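Long-range contacts in pectate lyase 47 (Bacillus sp. TS-47, PDB 1VBL), which is a thermostable, calcium-binding pectate lyase of polysaccharide lyase family 1 that cleaves pectate by elimination: residues Q293-N298 and Q322-N327; P10-A15 and F240-Y245. All coordinates share one frame; numbering follows the deposited sequence.

Contact 1 of 2, residues Q293-N298 and Q322-N327; sequences QVHIYN and QIYAQN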
# COMPACT_ATOMS: atom_id res chain seq x y z
N GLN A 293 0.99 -7.85 15.06
CA GLN A 293 2.21 -8.63 15.17
C GLN A 293 2.58 -8.69 13.69
O GLN A 293 2.05 -9.50 12.93
CB GLN A 293 1.92 -10.01 15.74
CG GLN A 293 1.66 -9.95 17.24
CD GLN A 293 1.39 -11.30 17.87
OE1 GLN A 293 1.44 -11.44 19.09
NE2 GLN A 293 1.09 -12.30 17.05
N VAL A 294 3.47 -7.79 13.30
CA VAL A 294 3.91 -7.69 11.92
C VAL A 294 5.35 -8.18 11.78
O VAL A 294 6.26 -7.67 12.44
CB VAL A 294 3.81 -6.22 11.44
CG1 VAL A 294 4.31 -6.12 10.01
CG2 VAL A 294 2.35 -5.75 11.52
N HIS A 295 5.53 -9.17 10.92
CA HIS A 295 6.83 -9.77 10.66
C HIS A 295 7.43 -9.11 9.42
O HIS A 295 6.86 -9.21 8.32
CB HIS A 295 6.68 -11.28 10.44
CG HIS A 295 7.98 -12.03 10.50
ND1 HIS A 295 8.10 -13.33 10.05
CD2 HIS A 295 9.19 -11.69 10.98
CE1 HIS A 295 9.34 -13.75 10.25
NE2 HIS A 295 10.02 -12.77 10.83
N ILE A 296 8.56 -8.45 9.60
CA ILE A 296 9.24 -7.75 8.52
C ILE A 296 10.62 -8.36 8.32
O ILE A 296 11.50 -8.17 9.16
CB ILE A 296 9.41 -6.26 8.88
CG1 ILE A 296 8.04 -5.64 9.18
CG2 ILE A 296 10.12 -5.52 7.76
CD1 ILE A 296 8.11 -4.19 9.62
N TYR A 297 10.82 -9.08 7.22
CA TYR A 297 12.13 -9.69 7.01
C TYR A 297 12.60 -9.77 5.56
O TYR A 297 11.80 -9.82 4.63
CB TYR A 297 12.16 -11.08 7.65
CG TYR A 297 11.44 -12.18 6.90
CD1 TYR A 297 12.11 -12.96 5.95
CD2 TYR A 297 10.10 -12.48 7.18
CE1 TYR A 297 11.47 -14.01 5.29
CE2 TYR A 297 9.45 -13.53 6.52
CZ TYR A 297 10.14 -14.29 5.58
OH TYR A 297 9.50 -15.32 4.93
N ASN A 298 13.92 -9.76 5.39
CA ASN A 298 14.53 -9.86 4.08
C ASN A 298 14.05 -8.81 3.07
O ASN A 298 13.94 -9.10 1.88
CB ASN A 298 14.30 -11.25 3.50
CG ASN A 298 15.17 -12.31 4.17
OD1 ASN A 298 14.95 -13.51 3.97
ND2 ASN A 298 16.16 -11.88 4.95
N GLN A 322 3.52 -4.55 17.32
CA GLN A 322 4.43 -5.61 17.72
C GLN A 322 5.26 -6.03 16.51
O GLN A 322 5.15 -7.15 16.01
CB GLN A 322 3.64 -6.81 18.27
CG GLN A 322 2.89 -6.50 19.57
CD GLN A 322 2.23 -7.74 20.16
OE1 GLN A 322 2.90 -8.70 20.52
NE2 GLN A 322 0.90 -7.71 20.25
N ILE A 323 6.08 -5.10 16.05
CA ILE A 323 6.94 -5.36 14.90
C ILE A 323 8.08 -6.30 15.26
O ILE A 323 8.70 -6.16 16.32
CB ILE A 323 7.53 -4.04 14.36
CG1 ILE A 323 6.41 -3.16 13.80
CG2 ILE A 323 8.59 -4.34 13.29
CD1 ILE A 323 6.82 -1.72 13.54
N TYR A 324 8.34 -7.26 14.39
CA TYR A 324 9.44 -8.21 14.58
C TYR A 324 10.18 -8.15 13.24
O TYR A 324 9.75 -8.73 12.25
CB TYR A 324 8.90 -9.62 14.84
CG TYR A 324 9.92 -10.60 15.39
CD1 TYR A 324 10.95 -11.09 14.58
CD2 TYR A 324 9.86 -11.04 16.71
CE1 TYR A 324 11.90 -11.99 15.08
CE2 TYR A 324 10.80 -11.94 17.22
CZ TYR A 324 11.81 -12.41 16.40
OH TYR A 324 12.73 -13.30 16.90
N ALA A 325 11.30 -7.41 13.23
CA ALA A 325 12.09 -7.22 12.01
C ALA A 325 13.36 -8.07 11.99
O ALA A 325 14.14 -8.07 12.94
CB ALA A 325 12.45 -5.74 11.87
N GLN A 326 13.58 -8.77 10.87
CA GLN A 326 14.75 -9.62 10.72
C GLN A 326 15.46 -9.50 9.38
O GLN A 326 14.83 -9.54 8.33
CB GLN A 326 14.37 -11.10 10.88
CG GLN A 326 13.95 -11.55 12.26
CD GLN A 326 13.58 -13.02 12.26
OE1 GLN A 326 12.46 -13.40 11.93
NE2 GLN A 326 14.54 -13.87 12.62
N ASN A 327 16.78 -9.37 9.44
CA ASN A 327 17.61 -9.34 8.25
C ASN A 327 17.14 -8.47 7.08
O ASN A 327 17.02 -8.95 5.95
CB ASN A 327 17.82 -10.78 7.78
CG ASN A 327 18.45 -11.65 8.85
OD1 ASN A 327 18.55 -11.24 10.01
ND2 ASN A 327 18.89 -12.85 8.47
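His295 holds CG anti to its backbone N (chi1 -166°), and Gln326 holds CG beside its own N (chi1 -69°) on an extended chain; these torsions bring the imidazole and the amide tip together on the face that also carries Tyr324. Strands 293-303 and 322-332 belong to consecutive rungs of the right-handed parallel beta-helix of the pectate lyase fold, here paired in parallel, each residue level with the one 29 positions on. NE2 of His295 donates to OE1 of Gln326 at 2.7 Å, and the ring and amide are nearly coplanar, 24° apart. His295 CD2, at the ring edge, lies 3.3 Å from Tyr324 O, while Tyr297 CD2 sits over one ring face, so imidazole rotation is restrained from several directions. Tyr297 in turn stacks on His275 of the preceding rung, and Pro390 packs against both His295 and Tyr324 on this outward side.

The backbones are joined by Tyr324 N to Val294 O, by Ile296 N to Tyr324 O at 2.9 Å, and by Gln326 N to Ile296 O at 2.8 Å. On the inward side Ile296 CD1 meets Ile323 CG2 at 3.7 Å, and Trp315 of strand 315-318 packs on Ile296 and Ala325 from across the helix interior. Near Val294, Gln293 and Gln322 run side by side, the CG of Gln293 alongside the amide of Gln322.

Where the two strands are interrupted, Asn298 and Asn327 both take left-handed backbone conformations and turn the chain, their side chains lying side by side and pointing the same way. Both are also held by the His397 backbone, whose N binds Asn298 OD1 and whose O accepts from Asn327 ND2. Asn298 ND2 meanwhile donates to Asn327 O at 3.2 Å, with that oxygen in the plane of the Asn298 amide.

Contact 2 of 2, residues P10-A15 and F240-Y245; sequences PYDGWA and FITISY
The N-terminal loop of the lyase lies here against the outer side of strand 239-251, a strand of the parallel beta-helix, and Thr242 is its anchor. With OG1 anti to the carbonyl carbon (chi1 -69°), the hydroxyl rises from the strand into the bend of the loop, giving its proton to Asp12 O at 2.8 Å and accepting from Ala15 N at 3.2 Å. Asp12 is the centre of an inverse gamma turn; its carboxylate is held elsewhere, by a salt bridge to Lys9 and a hydrogen bond to His275. Gly13, at positive phi, passes directly over the hydroxyl, where a beta carbon would collide with OG1. Beyond it, Trp14 O lies 3.3 Å from Phe240 CB, and CE3 of the indole reaches the edge of the Phe240 ring in that ring's plane, 3.9 Å from CD2. Arg271 makes a cation-pi contact with Trp14, and Tyr17 stacks on Phe240. A valine in place of Thr242 would probably leave Asp12 O and Ala15 N without this shared mate, and the loop less firmly tied to the strand. Ile241 points away from the loop and packs on Ile234 of strand 232-235. One buried hydroxyl, used as donor and acceptor at once, thus satisfies two backbone groups of a loop that forms no strand pairing here.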
# COMPACT_ATOMS: atom_id res chain seq x y z
N PRO A 10 2.48 -23.34 2.53
CA PRO A 10 1.94 -23.68 3.86
C PRO A 10 2.37 -22.83 5.05
O PRO A 10 1.60 -22.68 6.00
CB PRO A 10 2.31 -25.15 4.01
CG PRO A 10 3.53 -25.31 3.16
CD PRO A 10 3.16 -24.50 1.94
N TYR A 11 3.58 -22.28 5.03
CA TYR A 11 4.06 -21.46 6.14
C TYR A 11 4.50 -20.07 5.70
O TYR A 11 5.21 -19.39 6.44
CB TYR A 11 5.24 -22.14 6.85
CG TYR A 11 4.92 -23.48 7.48
CD1 TYR A 11 4.90 -24.64 6.71
CD2 TYR A 11 4.61 -23.57 8.83
CE1 TYR A 11 4.58 -25.87 7.28
CE2 TYR A 11 4.29 -24.80 9.41
CZ TYR A 11 4.27 -25.94 8.63
OH TYR A 11 3.94 -27.15 9.19
N ASP A 12 4.08 -19.64 4.52
CA ASP A 12 4.51 -18.33 4.04
C ASP A 12 3.74 -17.14 4.62
O ASP A 12 2.79 -16.64 4.01
CB ASP A 12 4.46 -18.28 2.51
CG ASP A 12 5.17 -17.06 1.96
OD1 ASP A 12 5.74 -16.29 2.76
OD2 ASP A 12 5.16 -16.85 0.73
N GLY A 13 4.18 -16.70 5.79
CA GLY A 13 3.56 -15.55 6.43
C GLY A 13 2.22 -15.76 7.10
O GLY A 13 1.63 -16.84 7.03
N TRP A 14 1.73 -14.70 7.73
CA TRP A 14 0.45 -14.75 8.43
C TRP A 14 -0.73 -15.21 7.58
O TRP A 14 -1.69 -15.77 8.11
CB TRP A 14 0.14 -13.38 9.05
CG TRP A 14 0.80 -13.15 10.39
CD1 TRP A 14 1.69 -12.17 10.71
CD2 TRP A 14 0.53 -13.87 11.60
NE1 TRP A 14 1.99 -12.23 12.06
CE2 TRP A 14 1.29 -13.26 12.62
CE3 TRP A 14 -0.29 -14.97 11.93
CZ2 TRP A 14 1.26 -13.71 13.95
CZ3 TRP A 14 -0.31 -15.41 13.25
CH2 TRP A 14 0.46 -14.79 14.24
N ALA A 15 -0.68 -14.99 6.27
CA ALA A 15 -1.76 -15.41 5.39
C ALA A 15 -1.85 -16.93 5.29
O ALA A 15 -2.82 -17.47 4.75
CB ALA A 15 -1.58 -14.81 4.00
N PHE A 240 -4.21 -11.71 8.86
CA PHE A 240 -3.58 -12.79 8.10
C PHE A 240 -3.28 -12.40 6.65
O PHE A 240 -3.93 -12.87 5.71
CB PHE A 240 -4.48 -14.02 8.16
CG PHE A 240 -4.85 -14.41 9.56
CD1 PHE A 240 -6.18 -14.58 9.93
CD2 PHE A 240 -3.87 -14.58 10.53
CE1 PHE A 240 -6.53 -14.91 11.24
CE2 PHE A 240 -4.20 -14.90 11.85
CZ PHE A 240 -5.53 -15.06 12.20
N ILE A 241 -2.28 -11.55 6.50
CA ILE A 241 -1.88 -11.04 5.20
C ILE A 241 -0.40 -11.26 4.95
O ILE A 241 0.41 -11.10 5.85
CB ILE A 241 -2.16 -9.52 5.13
CG1 ILE A 241 -3.64 -9.26 5.44
CG2 ILE A 241 -1.76 -8.97 3.77
CD1 ILE A 241 -3.99 -7.80 5.54
N THR A 242 -0.05 -11.63 3.72
CA THR A 242 1.35 -11.81 3.35
C THR A 242 1.64 -10.93 2.14
O THR A 242 0.98 -11.02 1.11
CB THR A 242 1.68 -13.28 3.01
OG1 THR A 242 1.61 -14.08 4.20
CG2 THR A 242 3.10 -13.39 2.42
N ILE A 243 2.64 -10.06 2.29
CA ILE A 243 3.07 -9.13 1.25
C ILE A 243 4.50 -9.54 0.90
O ILE A 243 5.43 -9.29 1.67
CB ILE A 243 3.05 -7.69 1.78
CG1 ILE A 243 1.62 -7.32 2.19
CG2 ILE A 243 3.60 -6.72 0.74
CD1 ILE A 243 1.51 -5.97 2.87
N SER A 244 4.67 -10.16 -0.26
CA SER A 244 5.99 -10.66 -0.63
C SER A 244 6.46 -10.40 -2.05
O SER A 244 5.67 -10.37 -2.99
CB SER A 244 6.04 -12.16 -0.38
OG SER A 244 5.00 -12.81 -1.09
N TYR A 245 7.77 -10.23 -2.19
CA TYR A 245 8.39 -10.01 -3.49
C TYR A 245 7.75 -8.94 -4.36
O TYR A 245 7.63 -9.11 -5.57
CB TYR A 245 8.43 -11.33 -4.24
CG TYR A 245 9.44 -12.31 -3.68
CD1 TYR A 245 10.78 -12.21 -4.01
CD2 TYR A 245 9.05 -13.32 -2.80
CE1 TYR A 245 11.72 -13.09 -3.48
CE2 TYR A 245 9.98 -14.21 -2.26
CZ TYR A 245 11.32 -14.08 -2.61
OH TYR A 245 12.26 -14.95 -2.09

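Overall arrangement
Both contacts use the same run of beta-helix rungs, and strand 272-280 lies between their strands 239-251 and 293-303. Contact 1 joins neighbouring rungs of the beta-helix and is only partly buried; contact 2 is buried, with the N-terminal loop laid over the outer side of its strand. Regular main-chain bonds dominate the first, whereas in the second a threonine side chain does the work. His275 serves both, stacking on Tyr297 and bonding Asp12. With centres 12 Å apart, the two also touch directly: Trp14 NE1 of contact 2 makes a weak hydrogen bond to Gln293 O of contact 1.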